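Local coordinates for SusD/RagB family nutrient-binding outer membrane lipoprotein (Bacteroides vulgatus, PDB 4F7A) that probably binds mucin O-glycans at the cell surface as a SusD-like, TPR-like outer membrane lipoprotein of a nutrient-uptake system, at residues H62-Y75 with V298-Y311. Residues are numbered along the deposited sequence; the frame is centred on the assembly and turned at random.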
ATOM      1  N   HIS A  62      -8.745  12.628  -0.068  1.00 13.05           N
ATOM      2  CA  HIS A  62     -10.118  12.749  -0.570  1.00 14.73           C
ATOM      3  C   HIS A  62     -10.155  13.807  -1.653  1.00 14.77           C
ATOM      4  O   HIS A  62      -9.368  14.751  -1.640  1.00 15.29           O
ATOM      5  CB  HIS A  62     -11.093  13.089   0.565  1.00 14.16           C
ATOM      6  CG  HIS A  62     -12.498  12.641   0.311  1.00 15.22           C
ATOM      7  ND1 HIS A  62     -13.305  13.238  -0.633  1.00 14.95           N
ATOM      8  CD2 HIS A  62     -13.240  11.654   0.872  1.00 16.32           C
ATOM      9  CE1 HIS A  62     -14.488  12.642  -0.640  1.00 20.02           C
ATOM     10  NE2 HIS A  62     -14.473  11.673   0.263  1.00 15.49           N
ATOM     11  N   ASP A  63     -11.015  13.596  -2.639  1.00 15.43           N
ATOM     12  CA  ASP A  63     -11.260  14.572  -3.675  1.00 14.94           C
ATOM     13  C   ASP A  63     -12.143  15.690  -3.117  1.00 17.00           C
ATOM     14  O   ASP A  63     -12.701  15.545  -2.034  1.00 19.07           O
ATOM     15  CB  ASP A  63     -11.890  13.860  -4.884  1.00 17.04           C
ATOM     16  CG  ASP A  63     -11.533  14.523  -6.209  1.00 18.54           C
ATOM     17  OD1 ASP A  63     -11.794  15.730  -6.330  1.00 19.96           O
ATOM     18  OD2 ASP A  63     -10.992  13.847  -7.115  1.00 19.69           O
ATOM     19  N   PHE A  64     -12.244  16.814  -3.823  1.00 15.94           N
ATOM     20  CA  PHE A  64     -13.166  17.888  -3.427  1.00 18.52           C
ATOM     21  C   PHE A  64     -14.443  17.891  -4.270  1.00 16.73           C
ATOM     22  O   PHE A  64     -15.412  18.591  -3.932  1.00 16.28           O
ATOM     23  CB  PHE A  64     -12.497  19.272  -3.541  1.00 18.17           C
ATOM     24  CG  PHE A  64     -12.397  19.781  -4.956  1.00 21.00           C
ATOM     25  CD1 PHE A  64     -11.488  19.246  -5.843  1.00 23.10           C
ATOM     26  CD2 PHE A  64     -13.240  20.792  -5.405  1.00 31.60           C
ATOM     27  CE1 PHE A  64     -11.416  19.705  -7.164  1.00 26.20           C
ATOM     28  CE2 PHE A  64     -13.165  21.261  -6.722  1.00 30.01           C
ATOM     29  CZ  PHE A  64     -12.256  20.706  -7.598  1.00 33.51           C
ATOM     30  N   ALA A  65     -14.445  17.139  -5.366  1.00 16.59           N
ATOM     31  CA  ALA A  65     -15.494  17.299  -6.366  1.00 17.74           C
ATOM     32  C   ALA A  65     -16.756  16.621  -5.898  1.00 16.28           C
ATOM     33  O   ALA A  65     -16.812  15.378  -5.824  1.00 15.82           O
ATOM     34  CB  ALA A  65     -15.052  16.755  -7.750  1.00 18.15           C
ATOM     35  N   SER A  66     -17.782  17.426  -5.611  1.00 16.07           N
ATOM     36  CA  SER A  66     -19.095  16.871  -5.187  1.00 17.55           C
ATOM     37  C   SER A  66     -19.734  15.944  -6.226  1.00 18.43           C
ATOM     38  O   SER A  66     -20.510  15.040  -5.876  1.00 16.90           O
ATOM     39  CB  SER A  66     -20.065  17.982  -4.778  1.00 19.90           C
ATOM     40  OG  SER A  66     -19.710  18.452  -3.486  1.00 19.84           O
ATOM     41  N   LYS A  67     -19.378  16.115  -7.498  1.00 18.69           N
ATOM     42  CA  LYS A  67     -19.834  15.169  -8.537  1.00 20.09           C
ATOM     43  C   LYS A  67     -19.434  13.702  -8.249  1.00 19.54           C
ATOM     44  O   LYS A  67     -20.113  12.783  -8.693  1.00 20.96           O
ATOM     45  CB  LYS A  67     -19.396  15.615  -9.938  1.00 20.70           C
ATOM     46  CG  LYS A  67     -17.934  15.598 -10.224  1.00 27.80           C
ATOM     47  CD  LYS A  67     -17.634  15.791 -11.728  1.00 31.21           C
ATOM     48  CE  LYS A  67     -16.125  15.929 -11.922  1.00 39.68           C
ATOM     49  NZ  LYS A  67     -15.687  16.093 -13.341  1.00 45.13           N
ATOM     50  N   PHE A  68     -18.360  13.501  -7.472  1.00 18.00           N
ATOM     51  CA  PHE A  68     -17.928  12.165  -7.055  1.00 15.74           C
ATOM     52  C   PHE A  68     -18.518  11.681  -5.735  1.00 15.67           C
ATOM     53  O   PHE A  68     -18.312  10.516  -5.369  1.00 15.79           O
ATOM     54  CB  PHE A  68     -16.393  12.121  -6.933  1.00 15.98           C
ATOM     55  CG  PHE A  68     -15.655  12.358  -8.246  1.00 17.53           C
ATOM     56  CD1 PHE A  68     -16.271  12.158  -9.489  1.00 21.58           C
ATOM     57  CD2 PHE A  68     -14.324  12.753  -8.233  1.00 21.75           C
ATOM     58  CE1 PHE A  68     -15.564  12.361 -10.679  1.00 25.52           C
ATOM     59  CE2 PHE A  68     -13.619  12.946  -9.420  1.00 21.09           C
ATOM     60  CZ  PHE A  68     -14.227  12.747 -10.637  1.00 22.16           C
ATOM     61  N   SER A  69     -19.252  12.546  -5.034  1.00 16.02           N
ATOM     62  CA  SER A  69     -19.617  12.282  -3.640  1.00 16.59           C
ATOM     63  C   SER A  69     -20.864  11.411  -3.503  1.00 17.95           C
ATOM     64  O   SER A  69     -21.376  11.215  -2.391  1.00 17.15           O
ATOM     65  CB  SER A  69     -19.785  13.594  -2.875  1.00 19.76           C
ATOM     66  OG  SER A  69     -18.539  14.217  -2.676  1.00 17.99           O
ATOM     67  N   ASP A  70     -21.370  10.920  -4.630  1.00 14.39           N
ATOM     68  CA  ASP A  70     -22.461   9.946  -4.629  1.00 18.06           C
ATOM     69  C   ASP A  70     -21.942   8.572  -5.092  1.00 17.12           C
ATOM     70  O   ASP A  70     -22.711   7.645  -5.348  1.00 16.40           O
ATOM     71  CB  ASP A  70     -23.652  10.418  -5.484  1.00 19.48           C
ATOM     72  CG  ASP A  70     -23.292  10.695  -6.942  1.00 21.22           C
ATOM     73  OD1 ASP A  70     -22.116  10.588  -7.339  1.00 21.21           O
ATOM     74  OD2 ASP A  70     -24.212  11.033  -7.695  1.00 25.24           O
ATOM     75  N   LYS A  71     -20.628   8.444  -5.137  1.00 15.73           N
ATOM     76  CA  LYS A  71     -19.997   7.201  -5.572  1.00 15.69           C
ATOM     77  C   LYS A  71     -19.182   6.528  -4.452  1.00 16.31           C
ATOM     78  O   LYS A  71     -19.754   6.187  -3.400  1.00 14.37           O
ATOM     79  CB  LYS A  71     -19.202   7.465  -6.860  1.00 16.65           C
ATOM     80  CG  LYS A  71     -20.094   8.009  -8.011  1.00 18.31           C
ATOM     81  CD  LYS A  71     -19.288   8.389  -9.255  1.00 22.04           C
ATOM     82  CE  LYS A  71     -20.199   8.857 -10.374  1.00 30.06           C
ATOM     83  NZ  LYS A  71     -20.948  10.083 -10.027  1.00 21.53           N
ATOM     84  N   ASN A  72     -17.879   6.318  -4.654  1.00 12.68           N
ATOM     85  CA  ASN A  72     -17.082   5.477  -3.765  1.00 13.31           C
ATOM     86  C   ASN A  72     -17.100   5.966  -2.321  1.00 14.43           C
ATOM     87  O   ASN A  72     -17.120   5.154  -1.401  1.00 13.46           O
ATOM     88  CB  ASN A  72     -15.629   5.367  -4.247  1.00 13.67           C
ATOM     89  CG  ASN A  72     -15.436   4.303  -5.307  1.00 14.19           C
ATOM     90  OD1 ASN A  72     -16.400   3.812  -5.875  1.00 12.59           O
ATOM     91  ND2 ASN A  72     -14.165   3.951  -5.590  1.00 14.29           N
ATOM     92  N   THR A  73     -17.073   7.288  -2.134  1.00 13.61           N
ATOM     93  CA  THR A  73     -16.999   7.844  -0.797  1.00 12.81           C
ATOM     94  C   THR A  73     -18.162   7.394   0.095  1.00 13.54           C
ATOM     95  O   THR A  73     -17.977   7.221   1.305  1.00 14.93           O
ATOM     96  CB  THR A  73     -16.847   9.396  -0.824  1.00 15.80           C
ATOM     97  OG1 THR A  73     -16.488   9.860   0.488  1.00 15.10           O
ATOM     98  CG2 THR A  73     -18.127  10.109  -1.321  1.00 11.48           C
ATOM     99  N   VAL A  74     -19.342   7.204  -0.497  1.00 11.71           N
ATOM    100  CA  VAL A  74     -20.537   6.717   0.241  1.00 13.63           C
ATOM    101  C   VAL A  74     -20.788   5.237  -0.025  1.00 14.63           C
ATOM    102  O   VAL A  74     -21.895   4.719   0.173  1.00 15.06           O
ATOM    103  CB  VAL A  74     -21.807   7.539  -0.064  1.00 13.93           C
ATOM    104  CG1 VAL A  74     -21.711   8.940   0.506  1.00 13.02           C
ATOM    105  CG2 VAL A  74     -22.138   7.569  -1.623  1.00 12.39           C
ATOM    106  N   TYR A  75     -19.737   4.531  -0.427  1.00 13.30           N
ATOM    107  CA  TYR A  75     -19.807   3.094  -0.667  1.00 13.29           C
ATOM    108  C   TYR A  75     -20.788   2.698  -1.783  1.00 15.69           C
ATOM    109  O   TYR A  75     -21.241   1.553  -1.809  1.00 15.22           O
ATOM    110  CB  TYR A  75     -20.134   2.291   0.606  1.00 13.15           C
ATOM    111  CG  TYR A  75     -19.075   2.231   1.695  1.00 13.31           C
ATOM    112  CD1 TYR A  75     -17.722   2.499   1.446  1.00 13.29           C
ATOM    113  CD2 TYR A  75     -19.429   1.856   2.973  1.00 13.65           C
ATOM    114  CE1 TYR A  75     -16.772   2.396   2.454  1.00 15.67           C
ATOM    115  CE2 TYR A  75     -18.484   1.760   3.989  1.00  9.98           C
ATOM    116  CZ  TYR A  75     -17.171   2.029   3.727  1.00 12.92           C
ATOM    117  OH  TYR A  75     -16.273   1.916   4.753  1.00 11.60           O
ATOM    118  N   VAL A 298     -10.939  16.058   5.077  1.00 11.08           N
ATOM    119  CA  VAL A 298     -12.239  15.774   4.521  1.00 12.59           C
ATOM    120  C   VAL A 298     -12.821  14.484   5.085  1.00 12.96           C
ATOM    121  O   VAL A 298     -12.189  13.432   5.009  1.00 13.40           O
ATOM    122  CB  VAL A 298     -12.139  15.697   2.970  1.00 10.94           C
ATOM    123  CG1 VAL A 298     -13.506  15.427   2.334  1.00 13.00           C
ATOM    124  CG2 VAL A 298     -11.497  17.024   2.428  1.00 12.68           C
ATOM    125  N   PRO A 299     -14.034  14.544   5.654  1.00 11.93           N
ATOM    126  CA  PRO A 299     -14.649  13.303   6.146  1.00 13.74           C
ATOM    127  C   PRO A 299     -15.183  12.452   4.996  1.00 14.04           C
ATOM    128  O   PRO A 299     -15.831  12.977   4.092  1.00 13.56           O
ATOM    129  CB  PRO A 299     -15.820  13.806   6.993  1.00 14.39           C
ATOM    130  CG  PRO A 299     -16.204  15.093   6.318  1.00 15.51           C
ATOM    131  CD  PRO A 299     -14.925  15.699   5.807  1.00 14.05           C
ATOM    132  N   GLN A 300     -14.937  11.149   5.040  1.00 13.48           N
ATOM    133  CA  GLN A 300     -15.458  10.267   3.998  1.00 14.44           C
ATOM    134  C   GLN A 300     -16.967  10.050   4.168  1.00 14.88           C
ATOM    135  O   GLN A 300     -17.488   9.972   5.285  1.00 15.17           O
ATOM    136  CB  GLN A 300     -14.733   8.908   4.011  1.00 15.40           C
ATOM    137  CG  GLN A 300     -14.867   8.149   2.683  1.00 13.79           C
ATOM    138  CD  GLN A 300     -14.441   6.714   2.758  1.00 18.56           C
ATOM    139  OE1 GLN A 300     -13.300   6.428   3.132  1.00 18.43           O
ATOM    140  NE2 GLN A 300     -15.316   5.801   2.313  1.00 13.68           N
ATOM    141  N   GLY A 301     -17.660   9.926   3.046  1.00 13.61           N
ATOM    142  CA  GLY A 301     -19.065   9.514   3.043  1.00 13.86           C
ATOM    143  C   GLY A 301     -20.059  10.610   3.302  1.00 14.14           C
ATOM    144  O   GLY A 301     -21.138  10.344   3.845  1.00 14.04           O
ATOM    145  N   VAL A 302     -19.710  11.848   2.937  1.00 13.35           N
ATOM    146  CA  VAL A 302     -20.664  12.947   2.980  1.00 13.78           C
ATOM    147  C   VAL A 302     -21.308  13.051   1.580  1.00 16.56           C
ATOM    148  O   VAL A 302     -20.646  13.391   0.602  1.00 15.67           O
ATOM    149  CB  VAL A 302     -20.002  14.272   3.387  1.00 13.40           C
ATOM    150  CG1 VAL A 302     -21.023  15.422   3.363  1.00 11.47           C
ATOM    151  CG2 VAL A 302     -19.399  14.149   4.791  1.00 14.71           C
ATOM    152  N   TYR A 303     -22.585  12.719   1.509  1.00 16.74           N
ATOM    153  CA  TYR A 303     -23.279  12.597   0.243  1.00 17.48           C
ATOM    154  C   TYR A 303     -23.441  13.966  -0.388  1.00 18.60           C
ATOM    155  O   TYR A 303     -23.819  14.919   0.278  1.00 17.57           O
ATOM    156  CB  TYR A 303     -24.661  11.955   0.441  1.00 17.58           C
ATOM    157  CG  TYR A 303     -25.438  11.878  -0.847  1.00 16.25           C
ATOM    158  CD1 TYR A 303     -25.235  10.824  -1.744  1.00 15.72           C
ATOM    159  CD2 TYR A 303     -26.325  12.887  -1.208  1.00 21.33           C
ATOM    160  CE1 TYR A 303     -25.930  10.752  -2.934  1.00 19.10           C
ATOM    161  CE2 TYR A 303     -27.012  12.837  -2.420  1.00 28.08           C
ATOM    162  CZ  TYR A 303     -26.808  11.769  -3.274  1.00 25.37           C
ATOM    163  OH  TYR A 303     -27.485  11.716  -4.464  1.00 28.27           O
ATOM    164  N   ALA A 304     -23.128  14.042  -1.679  1.00 17.43           N
ATOM    165  CA  ALA A 304     -23.443  15.193  -2.525  1.00 17.22           C
ATOM    166  C   ALA A 304     -23.404  14.662  -3.951  1.00 17.55           C
ATOM    167  O   ALA A 304     -22.992  13.524  -4.178  1.00 18.03           O
ATOM    168  CB  ALA A 304     -22.420  16.320  -2.335  1.00 16.46           C
ATOM    169  N   LYS A 305     -23.811  15.474  -4.911  1.00 18.80           N
ATOM    170  CA  LYS A 305     -23.828  15.026  -6.288  1.00 19.20           C
ATOM    171  C   LYS A 305     -23.523  16.210  -7.201  1.00 20.33           C
ATOM    172  O   LYS A 305     -23.435  17.349  -6.758  1.00 18.55           O
ATOM    173  CB  LYS A 305     -25.191  14.416  -6.622  1.00 21.33           C
ATOM    174  CG  LYS A 305     -26.350  15.361  -6.388  1.00 27.92           C
ATOM    175  CD  LYS A 305     -27.669  14.766  -6.847  1.00 41.03           C
ATOM    176  CE  LYS A 305     -28.819  15.696  -6.509  1.00 44.13           C
ATOM    177  NZ  LYS A 305     -29.845  15.652  -7.566  1.00 54.43           N
ATOM    178  N   ASP A 306     -23.376  15.914  -8.480  1.00 21.50           N
ATOM    179  CA  ASP A 306     -23.016  16.908  -9.465  1.00 22.94           C
ATOM    180  C   ASP A 306     -24.036  18.026  -9.473  1.00 22.43           C
ATOM    181  O   ASP A 306     -25.239  17.781  -9.536  1.00 25.08           O
ATOM    182  CB  ASP A 306     -22.949  16.262 -10.847  1.00 24.85           C
ATOM    183  CG  ASP A 306     -22.087  17.041 -11.822  1.00 28.60           C
ATOM    184  OD1 ASP A 306     -21.496  18.066 -11.438  1.00 30.17           O
ATOM    185  OD2 ASP A 306     -21.996  16.593 -12.977  1.00 36.35           O
ATOM    186  N   GLY A 307     -23.538  19.252  -9.396  1.00 23.58           N
ATOM    187  CA  GLY A 307     -24.374  20.436  -9.284  1.00 24.81           C
ATOM    188  C   GLY A 307     -24.322  21.039  -7.895  1.00 24.17           C
ATOM    189  O   GLY A 307     -24.601  22.200  -7.737  1.00 24.13           O
ATOM    190  N   ASP A 308     -23.981  20.245  -6.889  1.00 20.32           N
ATOM    191  CA  ASP A 308     -23.850  20.745  -5.525  1.00 20.65           C
ATOM    192  C   ASP A 308     -22.548  21.541  -5.373  1.00 21.49           C
ATOM    193  O   ASP A 308     -21.567  21.281  -6.078  1.00 20.02           O
ATOM    194  CB  ASP A 308     -23.839  19.573  -4.530  1.00 18.47           C
ATOM    195  CG  ASP A 308     -25.217  18.918  -4.354  1.00 26.40           C
ATOM    196  OD1 ASP A 308     -26.253  19.553  -4.656  1.00 23.99           O
ATOM    197  OD2 ASP A 308     -25.262  17.755  -3.897  1.00 25.18           O
ATOM    198  N   PRO A 309     -22.518  22.505  -4.439  1.00 20.88           N
ATOM    199  CA  PRO A 309     -21.217  23.132  -4.141  1.00 20.53           C
ATOM    200  C   PRO A 309     -20.164  22.092  -3.735  1.00 20.64           C
ATOM    201  O   PRO A 309     -20.510  21.011  -3.237  1.00 21.03           O
ATOM    202  CB  PRO A 309     -21.531  24.050  -2.954  1.00 22.40           C
ATOM    203  CG  PRO A 309     -23.042  24.255  -3.013  1.00 22.21           C
ATOM    204  CD  PRO A 309     -23.567  22.940  -3.496  1.00 20.62           C
ATOM    205  N   ASN A 310     -18.899  22.418  -3.967  1.00 19.14           N
ATOM    206  CA  ASN A 310     -17.797  21.569  -3.575  1.00 18.98           C
ATOM    207  C   ASN A 310     -17.397  21.976  -2.158  1.00 18.33           C
ATOM    208  O   ASN A 310     -16.478  22.778  -1.944  1.00 17.20           O
ATOM    209  CB  ASN A 310     -16.653  21.722  -4.562  1.00 19.38           C
ATOM    210  CG  ASN A 310     -17.054  21.312  -5.970  1.00 23.36           C
ATOM    211  OD1 ASN A 310     -17.623  20.238  -6.182  1.00 19.02           O
ATOM    212  ND2 ASN A 310     -16.794  22.178  -6.928  1.00 18.51           N
ATOM    213  N   TYR A 311     -18.095  21.392  -1.194  1.00 18.24           N
ATOM    214  CA  TYR A 311     -18.076  21.891   0.173  1.00 16.18           C
ATOM    215  C   TYR A 311     -16.695  21.910   0.817  1.00 13.36           C
ATOM    216  O   TYR A 311     -16.431  22.744   1.660  1.00 13.81           O
ATOM    217  CB  TYR A 311     -19.008  21.055   1.060  1.00 16.94           C
ATOM    218  CG  TYR A 311     -20.461  20.990   0.606  1.00 16.85           C
ATOM    219  CD1 TYR A 311     -21.255  22.122   0.609  1.00 18.91           C
ATOM    220  CD2 TYR A 311     -21.044  19.796   0.215  1.00 20.70           C
ATOM    221  CE1 TYR A 311     -22.598  22.079   0.208  1.00 20.64           C
ATOM    222  CE2 TYR A 311     -22.399  19.746  -0.200  1.00 19.61           C
ATOM    223  CZ  TYR A 311     -23.157  20.894  -0.180  1.00 20.90           C
ATOM    224  OH  TYR A 311     -24.474  20.859  -0.575  1.00 29.24           O
TER
HETATM  225  O   HOH W   1     -18.352  18.744  -8.457  1.00 17.54           O
HETATM  226  O   HOH W   2     -22.954  13.045  -9.172  1.00 19.27           O
HETATM  227  O   HOH W   3     -18.393  14.815  -0.063  1.00 20.43           O
HETATM  228  O   HOH W   4     -26.547  10.891  -6.845  1.00 27.47           O
HETATM  229  O   HOH W   5     -14.300   3.547   4.273  1.00 13.95           O
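The side chains of H62 and V298 cross at about a right angle. H62 CB rests on V298 CB. CG then lies 3.6 Å from V298 CG1, which sits over one ring face, toward the rim, in a CH-pi contact. CD2 lies near Q300 CA. ND1 gives a nearly straight bond to D63 O. At the far edge NE2 and T73 OG1 share a hydrogen bond of 2.7 Å in the ring plane. CG stands anti to the backbone N (chi1 -154°), which lays a ring face against V298 CG1 and brings NE2 to T73. T73 OG1 also accepts from G301 N at 2.8 Å; H62 therefore probably helps to fix the hydroxyl that this N-H meets. With an alanine here, T73 OG1 and D63 O would probably each lose a partner, and a gap would open beside V298 CG1. The two loops, one after strand 61-62 and one after helix 279-282, pack on each other in a SusD-like protein of TPR-like, largely helical build. M56 of helix 54-57 also touches H62 and T73. The Q300 chain runs past T73, and its NE2 donates to T73 O at 3.2 Å. At the other end S66 is gripped twice, by P309 and by N310, the latter at the centre of an inverse gamma turn. Its OG donates to P309 O at 2.7 Å, and its backbone N to N310 OD1 at 2.9 Å. Water 1 links that same OD1 to K67 N. N310 CB lies 3.6 Å from F64 CD2, with amide and ring planes 74° apart. Between these ends, Y303 CE1 packs on D70 CB, and water 4 bridges Y303 OH and D70 OD2.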